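Local atomic coordinates of carbohydrate binding module (Escherichia coli, PDB entry 2XFE), a protein that binds carbohydrate through a calcium-dependent site, here occupied by galactose units, and probably recognises xylan and related plant polysaccharides as a family 60 module. Residues G14-S19 with V51-D56; D61-Y66 with N96-H101; V81-W86 with N103-F108. All blocks are in the same frame, centred on the assembly; numbering follows the deposited sequence.

Contact 1: G14-S19 with V51-D56. With CA (calcium ion), chain C; GAL (beta-D-galactopyranose), chain B.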
loop_
_atom_site.group_PDB
_atom_site.type_symbol
_atom_site.label_atom_id
_atom_site.label_comp_id
_atom_site.label_asym_id
_atom_site.label_seq_id
_atom_site.Cartn_x
_atom_site.Cartn_y
_atom_site.Cartn_z
ATOM N N GLY A 14 -3.463 13.241 5.624
ATOM C CA GLY A 14 -4.538 13.229 4.674
ATOM C C GLY A 14 -4.332 13.852 3.322
ATOM O O GLY A 14 -5.333 14.093 2.613
ATOM N N GLN A 15 -3.074 14.042 2.924
ATOM C CA GLN A 15 -2.698 14.428 1.573
ATOM C C GLN A 15 -2.085 13.269 0.817
ATOM O O GLN A 15 -1.773 13.366 -0.360
ATOM C CB GLN A 15 -1.631 15.522 1.659
ATOM C CG GLN A 15 -2.164 16.846 2.286
ATOM C CD GLN A 15 -1.097 17.901 2.478
ATOM O OE1 GLN A 15 -1.385 19.017 2.942
ATOM N NE2 GLN A 15 0.110 17.546 2.245
ATOM N N GLU A 16 -1.867 12.156 1.528
ATOM C CA GLU A 16 -1.069 11.052 1.005
ATOM C C GLU A 16 -1.803 10.349 -0.126
ATOM O O GLU A 16 -2.990 10.164 -0.067
ATOM C CB GLU A 16 -0.723 10.039 2.127
ATOM C CG GLU A 16 0.206 10.552 3.205
ATOM C CD GLU A 16 -0.478 11.260 4.400
ATOM O OE1 GLU A 16 -1.721 11.474 4.390
ATOM O OE2 GLU A 16 0.251 11.551 5.331
ATOM N N SER A 17 -1.051 10.007 -1.159
ATOM C CA SER A 17 -1.558 9.355 -2.340
ATOM C C SER A 17 -0.932 7.960 -2.463
ATOM O O SER A 17 0.289 7.777 -2.337
ATOM C CB SER A 17 -1.310 10.165 -3.618
ATOM O OG SER A 17 -1.861 9.530 -4.767
ATOM N N VAL A 18 -1.822 6.973 -2.686
ATOM C CA VAL A 18 -1.397 5.638 -2.958
ATOM C C VAL A 18 -1.989 5.135 -4.271
ATOM O O VAL A 18 -3.083 5.524 -4.686
ATOM C CB VAL A 18 -1.677 4.608 -1.820
ATOM C CG1 VAL A 18 -0.964 4.999 -0.515
ATOM C CG2 VAL A 18 -3.137 4.434 -1.611
ATOM N N SER A 19 -1.215 4.279 -4.928
ATOM C CA SER A 19 -1.637 3.649 -6.174
ATOM C C SER A 19 -1.638 2.132 -5.972
ATOM O O SER A 19 -0.686 1.574 -5.429
ATOM C CB SER A 19 -0.746 4.032 -7.310
ATOM O OG SER A 19 -0.978 5.416 -7.603
ATOM N N VAL A 51 0.909 -1.893 -3.466
ATOM C CA VAL A 51 0.279 -0.644 -2.981
ATOM C C VAL A 51 1.434 0.302 -2.737
ATOM O O VAL A 51 2.291 0.070 -1.875
ATOM C CB VAL A 51 -0.487 -0.851 -1.700
ATOM C CG1 VAL A 51 -1.056 0.446 -1.210
ATOM C CG2 VAL A 51 -1.584 -1.866 -1.974
ATOM N N ALA A 52 1.430 1.361 -3.523
ATOM C CA ALA A 52 2.538 2.301 -3.610
ATOM C C ALA A 52 2.199 3.703 -3.066
ATOM O O ALA A 52 1.236 4.286 -3.502
ATOM C CB ALA A 52 2.989 2.449 -5.069
ATOM N N PHE A 53 3.030 4.229 -2.147
ATOM C CA PHE A 53 2.961 5.600 -1.683
ATOM C C PHE A 53 3.892 6.389 -2.634
ATOM O O PHE A 53 5.083 6.005 -2.825
ATOM C CB PHE A 53 3.459 5.630 -0.277
ATOM C CG PHE A 53 3.613 6.957 0.330
ATOM C CD1 PHE A 53 2.791 8.033 0.029
ATOM C CD2 PHE A 53 4.577 7.108 1.316
ATOM C CE1 PHE A 53 2.947 9.254 0.701
ATOM C CE2 PHE A 53 4.735 8.300 2.021
ATOM C CZ PHE A 53 3.923 9.356 1.758
ATOM N N THR A 54 3.328 7.423 -3.260
ATOM C CA THR A 54 3.987 8.115 -4.324
ATOM C C THR A 54 4.297 9.610 -4.152
ATOM O O THR A 54 4.994 10.207 -5.017
ATOM C CB THR A 54 3.165 8.027 -5.662
ATOM O OG1 THR A 54 1.900 8.699 -5.485
ATOM C CG2 THR A 54 2.960 6.512 -6.122
ATOM N N ASN A 55 3.816 10.218 -3.099
ATOM C CA ASN A 55 3.920 11.682 -2.920
ATOM C C ASN A 55 4.486 12.056 -1.533
ATOM O O ASN A 55 4.102 13.050 -0.893
ATOM C CB ASN A 55 2.567 12.324 -3.228
ATOM C CG ASN A 55 1.523 12.082 -2.183
ATOM O OD1 ASN A 55 1.522 11.054 -1.497
ATOM N ND2 ASN A 55 0.561 12.969 -2.114
ATOM N N ASP A 56 5.477 11.288 -1.055
ATOM C CA ASP A 56 6.124 11.642 0.175
ATOM C C ASP A 56 6.552 13.116 0.171
ATOM O O ASP A 56 6.991 13.648 -0.849
ATOM C CB ASP A 56 7.304 10.734 0.440
ATOM C CG ASP A 56 7.844 10.844 1.819
ATOM O OD1 ASP A 56 7.028 11.072 2.714
ATOM O OD2 ASP A 56 9.078 10.669 1.985
HETATM CA CA CA C . 7.211 10.500 5.230
HETATM C C1 GAL B . 11.424 10.002 7.599
HETATM C C2 GAL B . 10.234 10.348 6.664
HETATM C C3 GAL B . 10.477 10.402 5.167
HETATM C C4 GAL B . 11.863 10.991 4.829
HETATM C C5 GAL B . 12.944 10.430 5.797
HETATM C C6 GAL B . 14.296 11.129 5.534
HETATM O O2 GAL B . 8.952 9.817 6.972
HETATM O O3 GAL B . 9.401 11.125 4.567
HETATM O O4 GAL B . 11.900 12.415 4.909
HETATM O O5 GAL B . 12.702 10.442 7.198
HETATM O O6 GAL B . 15.304 10.291 5.967
HETATM O O HOH W 1 -0.423 7.631 -5.880
HETATM O O HOH W 2 7.213 12.477 6.456
#
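Residues 17-19 and 51-53 run as neighbouring antiparallel strands in a four-stranded sheet of this beta-sandwich module, their axes 4.5 Å apart at closest approach and their directions 149° apart. Val-18 and Phe-53 form a non-hydrogen-bonded pair, whereas Ser-19 and Ala-52 bond each other in both directions. The ladder goes on past the last bridge, because Thr-54 N donates to Ser-17 O. Beyond that point a side chain takes over from the backbone. Asn-55 has CG between its backbone N and carbonyl carbon (chi1 73°), which turns the amide toward residues 15-17. There ND2 gives a bond of 2.9 Å to Gln-15 O, almost within the amide plane, and OD1 receives Ser-17 N at 2.8 Å from above the carbonyl plane. The amide is thereby fixed against rotation by two bonds.

On the face carrying Val-18 and Phe-53, the phenyl ring reaches back so that CE1 lies 3.9 Å from Glu-16 CG, while Ser-17 O sits at the ring edge. The Glu-16 carboxylate turns away to Asn-13 and the backbone N of Asp-61. Asp-56, in the loop that follows the strand, is a calcium ligand through OD1, and its OD2 lies 2.6 Å from O3 of the bound galactose. On the opposite face one water joins three hydroxyls: Ser-17 OG and Thr-54 OG1, each at 2.6 Å, and Ser-19 OG, the last of which also bonds Thr-29 OG1.

Contact 2: D61-Y66 with N96-H101. With CA (calcium ion), chain D; CA (calcium ion), chain C; GAL (beta-D-galactopyranose), chain B; GAL (beta-D-galactopyranose), chain E.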
loop_
_atom_site.group_PDB
_atom_site.type_symbol
_atom_site.label_atom_id
_atom_site.label_comp_id
_atom_site.label_asym_id
_atom_site.label_seq_id
_atom_site.Cartn_x
_atom_site.Cartn_y
_atom_site.Cartn_z
ATOM N N ASP A 61 3.005 10.294 5.637
ATOM C CA ASP A 61 3.358 8.882 5.838
ATOM C C ASP A 61 2.097 8.061 5.626
ATOM O O ASP A 61 1.016 8.532 5.969
ATOM C CB ASP A 61 3.806 8.541 7.264
ATOM C CG ASP A 61 5.162 9.135 7.647
ATOM O OD1 ASP A 61 5.343 9.377 8.856
ATOM O OD2 ASP A 61 6.051 9.250 6.789
ATOM N N VAL A 62 2.242 6.848 5.096
ATOM C CA VAL A 62 1.100 5.969 4.813
ATOM C C VAL A 62 1.183 4.762 5.719
ATOM O O VAL A 62 2.303 4.286 6.028
ATOM C CB VAL A 62 1.073 5.577 3.311
ATOM C CG1 VAL A 62 0.126 4.404 3.097
ATOM C CG2 VAL A 62 0.674 6.799 2.449
ATOM N N GLN A 63 0.023 4.283 6.158
ATOM C CA GLN A 63 -0.157 3.057 6.891
ATOM C C GLN A 63 -1.225 2.242 6.192
ATOM O O GLN A 63 -2.384 2.670 5.968
ATOM C CB GLN A 63 -0.535 3.327 8.341
ATOM C CG GLN A 63 -0.486 2.127 9.233
ATOM C CD GLN A 63 -1.212 2.345 10.601
ATOM O OE1 GLN A 63 -1.843 3.391 10.848
ATOM N NE2 GLN A 63 -1.184 1.298 11.443
ATOM N N VAL A 64 -0.827 1.037 5.808
ATOM C CA VAL A 64 -1.745 0.107 5.145
ATOM C C VAL A 64 -1.943 -1.016 6.145
ATOM O O VAL A 64 -0.989 -1.659 6.565
ATOM C CB VAL A 64 -1.167 -0.444 3.804
ATOM C CG1 VAL A 64 -2.090 -1.440 3.232
ATOM C CG2 VAL A 64 -0.903 0.668 2.834
ATOM N N ASP A 65 -3.179 -1.221 6.605
ATOM C CA ASP A 65 -3.443 -2.294 7.550
ATOM C C ASP A 65 -3.354 -3.665 6.861
ATOM O O ASP A 65 -2.621 -4.548 7.301
ATOM C CB ASP A 65 -4.859 -2.078 8.141
ATOM C CG ASP A 65 -5.161 -2.975 9.308
ATOM O OD1 ASP A 65 -4.437 -3.943 9.597
ATOM O OD2 ASP A 65 -6.117 -2.630 9.999
ATOM N N TYR A 66 -4.114 -3.793 5.787
ATOM C CA TYR A 66 -4.252 -4.983 4.998
ATOM C C TYR A 66 -4.874 -4.677 3.659
ATOM O O TYR A 66 -5.388 -3.601 3.414
ATOM C CB TYR A 66 -5.109 -6.074 5.719
ATOM C CG TYR A 66 -6.507 -5.633 6.119
ATOM C CD1 TYR A 66 -7.540 -5.635 5.209
ATOM C CD2 TYR A 66 -6.757 -5.204 7.413
ATOM C CE1 TYR A 66 -8.817 -5.227 5.582
ATOM C CE2 TYR A 66 -8.012 -4.757 7.813
ATOM C CZ TYR A 66 -9.053 -4.810 6.878
ATOM O OH TYR A 66 -10.337 -4.372 7.189
ATOM N N ASN A 96 7.831 -6.619 6.250
ATOM C CA ASN A 96 6.889 -6.878 7.344
ATOM C C ASN A 96 6.492 -5.651 8.180
ATOM O O ASN A 96 6.573 -5.613 9.419
ATOM C CB ASN A 96 7.452 -7.986 8.204
ATOM C CG ASN A 96 7.702 -9.255 7.378
ATOM O OD1 ASN A 96 8.828 -9.499 6.862
ATOM N ND2 ASN A 96 6.646 -10.036 7.207
ATOM N N SER A 97 6.008 -4.649 7.494
ATOM C CA SER A 97 5.530 -3.448 8.182
ATOM C C SER A 97 4.296 -2.932 7.497
ATOM O O SER A 97 4.159 -3.032 6.290
ATOM C CB SER A 97 6.585 -2.330 8.146
ATOM O OG SER A 97 6.130 -1.149 8.860
ATOM N N GLU A 98 3.391 -2.336 8.263
ATOM C CA GLU A 98 2.258 -1.628 7.707
ATOM C C GLU A 98 2.602 -0.278 7.092
ATOM O O GLU A 98 1.785 0.318 6.384
ATOM C CB GLU A 98 1.239 -1.375 8.834
ATOM C CG GLU A 98 0.626 -2.639 9.364
ATOM C CD GLU A 98 -0.556 -2.399 10.286
ATOM O OE1 GLU A 98 -0.586 -1.444 11.095
ATOM O OE2 GLU A 98 -1.497 -3.157 10.257
ATOM N N TRP A 99 3.774 0.270 7.475
ATOM C CA TRP A 99 4.130 1.672 7.212
ATOM C C TRP A 99 4.900 1.881 5.923
ATOM O O TRP A 99 5.804 1.096 5.575
ATOM C CB TRP A 99 4.866 2.258 8.419
ATOM C CG TRP A 99 3.941 2.499 9.572
ATOM C CD1 TRP A 99 3.652 1.619 10.547
ATOM C CD2 TRP A 99 3.092 3.647 9.807
ATOM N NE1 TRP A 99 2.703 2.125 11.382
ATOM C CE2 TRP A 99 2.372 3.389 10.977
ATOM C CE3 TRP A 99 2.935 4.882 9.193
ATOM C CZ2 TRP A 99 1.449 4.293 11.485
ATOM C CZ3 TRP A 99 2.026 5.761 9.703
ATOM C CH2 TRP A 99 1.334 5.500 10.835
ATOM N N LEU A 100 4.523 2.931 5.189
ATOM C CA LEU A 100 5.335 3.473 4.141
ATOM C C LEU A 100 5.631 4.920 4.552
ATOM O O LEU A 100 4.786 5.792 4.404
ATOM C CB LEU A 100 4.608 3.452 2.810
ATOM C CG LEU A 100 4.311 2.043 2.300
ATOM C CD1 LEU A 100 3.333 1.969 1.153
ATOM C CD2 LEU A 100 5.599 1.460 1.763
ATOM N N HIS A 101 6.828 5.126 5.093
ATOM C CA HIS A 101 7.329 6.472 5.537
ATOM C C HIS A 101 7.946 7.233 4.374
ATOM O O HIS A 101 7.766 8.441 4.248
ATOM C CB HIS A 101 8.368 6.371 6.661
ATOM C CG HIS A 101 7.910 5.603 7.847
ATOM N ND1 HIS A 101 7.114 6.145 8.832
ATOM C CD2 HIS A 101 8.115 4.311 8.191
ATOM C CE1 HIS A 101 6.844 5.227 9.735
ATOM N NE2 HIS A 101 7.472 4.110 9.380
HETATM CA CA CA D . -2.539 -5.213 9.647
HETATM CA CA CA C . 7.211 10.500 5.230
HETATM C C1 GAL B . 11.424 10.002 7.599
HETATM C C2 GAL B . 10.234 10.348 6.664
HETATM C C3 GAL B . 10.477 10.402 5.167
HETATM C C4 GAL B . 11.863 10.991 4.829
HETATM C C5 GAL B . 12.944 10.430 5.797
HETATM C C6 GAL B . 14.296 11.129 5.534
HETATM O O2 GAL B . 8.952 9.817 6.972
HETATM O O3 GAL B . 9.401 11.125 4.567
HETATM O O4 GAL B . 11.900 12.415 4.909
HETATM O O5 GAL B . 12.702 10.442 7.198
HETATM O O6 GAL B . 15.304 10.291 5.967
HETATM C C1 GAL E . 11.509 9.959 12.597
HETATM C C2 GAL E . 10.401 9.371 11.774
HETATM C C3 GAL E . 10.948 8.409 10.723
HETATM C C4 GAL E . 11.914 9.092 9.794
HETATM C C5 GAL E . 12.904 9.846 10.693
HETATM C C6 GAL E . 13.966 10.581 9.919
HETATM O O1 GAL E . 10.885 10.788 13.606
HETATM O O2 GAL E . 9.614 8.659 12.649
HETATM O O3 GAL E . 9.899 7.905 9.986
HETATM O O4 GAL E . 11.127 9.998 8.990
HETATM O O5 GAL E . 12.270 10.694 11.659
HETATM O O6 GAL E . 14.709 11.316 10.886
HETATM O O HOH W 2 7.213 12.477 6.456
HETATM O O HOH W 3 -3.596 -5.850 11.653
#
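Asp-61 and His-101 share one calcium ion at one end of this antiparallel pairing, and Asp-65 and Glu-98 share a second at the other. At the sugar-binding end Asp-61 OD2, 2.3 Å from the metal, and the backbone O of His-101 are ligands together with O2 and O3 of a galactose, so the ion links protein and carbohydrate directly. Arg-60 O and Asp-56 complete the protein part of this site. The far calcium takes Asp-65 O and OD1 and Glu-98 OE2 (2.4 Å), with Gln-75 and Glu-77 as further ligands. The Asp-65 and Glu-98 carboxylates lie side by side, and the metal probably offsets their repulsion.

Between the ions, Val-62 and Leu-100 exchange two backbone bonds, and Val-64 N donates to Glu-98 O. Gln-63 lies over the indole of Trp-99: its CB stands 3.6 Å from the centroid of the six-membered ring, nearly on the normal, and its amide is stacked 11° from parallel to the ring. With CG anti to the backbone N (chi1 -169°) and the chain extended, NE2 reaches Glu-98 OE1 at 2.8 Å, on the anti side but well out of the carboxylate plane. Glu-98 thus holds metal with one oxygen and an amide with the other.

The short strand 99-100 flanks strand 62-69, whose other edge is paired with strand 4-11; Val-62 and Leu-100 both pack inward on Phe-53 of strand 48-53.

Contact 3: V81-W86 with N103-F108. With GAL (beta-D-galactopyranose), chain E.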
loop_
_atom_site.group_PDB
_atom_site.type_symbol
_atom_site.label_atom_id
_atom_site.label_comp_id
_atom_site.label_asym_id
_atom_site.label_seq_id
_atom_site.Cartn_x
_atom_site.Cartn_y
_atom_site.Cartn_z
ATOM N N VAL A 81 8.240 -7.697 1.205
ATOM C CA VAL A 81 8.809 -6.591 0.497
ATOM C C VAL A 81 8.064 -5.314 0.820
ATOM O O VAL A 81 6.884 -5.174 0.522
ATOM C CB VAL A 81 8.822 -6.815 -1.028
ATOM C CG1 VAL A 81 9.278 -5.538 -1.721
ATOM C CG2 VAL A 81 9.686 -8.039 -1.382
ATOM N N ASN A 82 8.778 -4.393 1.430
ATOM C CA ASN A 82 8.256 -3.085 1.741
ATOM C C ASN A 82 9.401 -2.121 1.469
ATOM O O ASN A 82 10.395 -2.100 2.210
ATOM C CB ASN A 82 7.832 -3.030 3.186
ATOM C CG ASN A 82 7.263 -1.645 3.576
ATOM O OD1 ASN A 82 7.694 -0.624 3.024
ATOM N ND2 ASN A 82 6.276 -1.618 4.515
ATOM N N THR A 83 9.279 -1.322 0.417
ATOM C CA THR A 83 10.364 -0.439 -0.017
ATOM C C THR A 83 10.237 0.983 0.532
ATOM O O THR A 83 11.075 1.824 0.255
ATOM C CB THR A 83 10.492 -0.404 -1.564
ATOM O OG1 THR A 83 9.357 0.270 -2.132
ATOM C CG2 THR A 83 10.578 -1.820 -2.121
ATOM N N GLY A 84 9.207 1.232 1.341
ATOM C CA GLY A 84 8.987 2.556 1.875
ATOM C C GLY A 84 9.080 2.699 3.377
ATOM O O GLY A 84 9.225 3.788 3.869
ATOM N N VAL A 85 9.085 1.604 4.120
ATOM C CA VAL A 85 9.184 1.695 5.554
ATOM C C VAL A 85 10.551 2.273 6.013
ATOM O O VAL A 85 11.606 1.878 5.523
ATOM C CB VAL A 85 8.963 0.303 6.181
ATOM C CG1 VAL A 85 10.008 -0.705 5.688
ATOM C CG2 VAL A 85 8.932 0.384 7.728
ATOM N N TRP A 86 10.526 3.186 6.964
ATOM C CA TRP A 86 11.730 3.604 7.684
ATOM C C TRP A 86 12.091 2.565 8.746
ATOM O O TRP A 86 11.350 2.329 9.695
ATOM C CB TRP A 86 11.494 4.955 8.358
ATOM C CG TRP A 86 12.709 5.503 8.977
ATOM C CD1 TRP A 86 13.060 5.484 10.307
ATOM C CD2 TRP A 86 13.774 6.143 8.298
ATOM N NE1 TRP A 86 14.277 6.122 10.480
ATOM C CE2 TRP A 86 14.737 6.507 9.255
ATOM C CE3 TRP A 86 13.985 6.492 6.983
ATOM C CZ2 TRP A 86 15.877 7.175 8.929
ATOM C CZ3 TRP A 86 15.162 7.156 6.659
ATOM C CH2 TRP A 86 16.097 7.446 7.624
ATOM N N ASN A 103 8.637 7.228 -0.085
ATOM C CA ASN A 103 8.033 6.686 -1.306
ATOM C C ASN A 103 8.486 5.254 -1.518
ATOM O O ASN A 103 9.641 4.928 -1.268
ATOM C CB ASN A 103 8.408 7.507 -2.543
ATOM C CG ASN A 103 7.677 8.847 -2.604
ATOM O OD1 ASN A 103 6.517 8.972 -2.167
ATOM N ND2 ASN A 103 8.380 9.854 -3.156
ATOM N N GLY A 104 7.584 4.407 -1.975
ATOM C CA GLY A 104 7.865 3.000 -2.022
ATOM C C GLY A 104 6.551 2.241 -2.040
ATOM O O GLY A 104 5.441 2.838 -2.155
ATOM N N TYR A 105 6.637 0.916 -1.978
ATOM C CA TYR A 105 5.471 0.109 -2.049
ATOM C C TYR A 105 5.581 -1.150 -1.148
ATOM O O TYR A 105 6.709 -1.571 -0.719
ATOM C CB TYR A 105 5.273 -0.315 -3.512
ATOM C CG TYR A 105 6.405 -1.165 -4.058
ATOM C CD1 TYR A 105 7.466 -0.594 -4.811
ATOM C CD2 TYR A 105 6.420 -2.550 -3.830
ATOM C CE1 TYR A 105 8.483 -1.379 -5.281
ATOM C CE2 TYR A 105 7.449 -3.331 -4.289
ATOM C CZ TYR A 105 8.467 -2.744 -5.011
ATOM O OH TYR A 105 9.479 -3.549 -5.483
ATOM N N ILE A 106 4.408 -1.685 -0.854
ATOM C CA ILE A 106 4.294 -3.006 -0.247
ATOM C C ILE A 106 3.829 -3.963 -1.321
ATOM O O ILE A 106 2.842 -3.656 -2.051
ATOM C CB ILE A 106 3.319 -3.032 0.944
ATOM C CG1 ILE A 106 3.751 -2.035 2.014
ATOM C CG2 ILE A 106 3.248 -4.464 1.574
ATOM C CD1 ILE A 106 2.829 -1.865 3.080
ATOM N N SER A 107 4.573 -5.090 -1.499
ATOM C CA SER A 107 4.172 -6.133 -2.440
ATOM C C SER A 107 3.312 -7.137 -1.732
ATOM O O SER A 107 3.746 -7.691 -0.726
ATOM C CB SER A 107 5.344 -6.854 -3.029
ATOM O OG SER A 107 4.773 -7.833 -3.890
ATOM N N PHE A 108 2.108 -7.387 -2.249
ATOM C CA PHE A 108 1.200 -8.385 -1.679
ATOM C C PHE A 108 1.167 -9.726 -2.487
ATOM O O PHE A 108 0.307 -10.569 -2.283
ATOM C CB PHE A 108 -0.212 -7.792 -1.504
ATOM C CG PHE A 108 -0.305 -6.713 -0.445
ATOM C CD1 PHE A 108 0.012 -5.360 -0.767
ATOM C CD2 PHE A 108 -0.774 -7.009 0.868
ATOM C CE1 PHE A 108 -0.094 -4.400 0.232
ATOM C CE2 PHE A 108 -0.886 -6.023 1.829
ATOM C CZ PHE A 108 -0.540 -4.750 1.535
HETATM C C1 GAL E . 11.509 9.959 12.597
HETATM C C2 GAL E . 10.401 9.371 11.774
HETATM C C3 GAL E . 10.948 8.409 10.723
HETATM C C4 GAL E . 11.914 9.092 9.794
HETATM C C5 GAL E . 12.904 9.846 10.693
HETATM C C6 GAL E . 13.966 10.581 9.919
HETATM O O1 GAL E . 10.885 10.788 13.606
HETATM O O2 GAL E . 9.614 8.659 12.649
HETATM O O3 GAL E . 9.899 7.905 9.986
HETATM O O4 GAL E . 11.127 9.998 8.990
HETATM O O5 GAL E . 12.270 10.694 11.659
HETATM O O6 GAL E . 14.709 11.316 10.886
HETATM O O HOH W 4 6.081 -9.049 -0.230
#
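Val-81 meets strand 104-110 through its carbonyl, which accepts Ser-107 N, and through CG1, 3.8 Å from Tyr-105 CE2. A water also joins its backbone N to Ser-107 O. Asn-82 makes a single backbone bridge with Ile-106, and its side-chain amide holds the loop that follows. CG points directly opposite the backbone N across the CA-CB bond (chi1 180°), which carries OD1 to both Gly-84 N (2.9 Å), met nearly along the C=O axis, and Val-85 N (2.8 Å), which comes from above the carbonyl plane. The result is an Asx turn extended to an Asx motif, bending the loop away from the strand. ND2 lies 3.6 Å from Ile-106 CG1 and donates to Trp-99 O. Replaced by alanine, this position would lose its amide, which is likely to leave both loop N-H groups and Trp-99 O without their mate and let the turn shift.

Thr-83 N donates to Tyr-105 O, and its OG1 takes Tyr-105 N in return at 2.8 Å, replacing a backbone carbonyl. The same hydroxyl stands over the tyrosine ring, with CG2 over that ring as well, 4.0 Å from the centroid. Gly-84 passes close by Gly-104, where a side chain on Gly-104 would collide with the Thr-83 to Gly-84 peptide. Farther on, Trp-86 lays one indole face against a galactose, CD1 3.6 Å from its C3.

The loop thus lies along strand 104-110, whose other edge pairs with strand 48-53, while Asn-82 and Ile-106 both touch Leu-100 of strand 99-100.

From the N terminus, contact 1 closes first, bringing residues 51-56 back to 14-19 after a loop that includes strands 25-31 and 37-42. It is complete before residue 61, so it stands in series with the other two. Contacts 2 and 3 cross: 81-86 falls between the halves of contact 2, and 96-101 between those of contact 3. The crossing pair meets where the loop 81-86 packs on 96-101. Asn-103 of contact 3 bonds Asp-56 N of contact 1, and strands 48-53 and 104-110 are sheet neighbours. Contacts 1 and 2 meet at one calcium and galactose, while contacts 2 and 3 both touch the second galactose, tying both main sheets to the binding site.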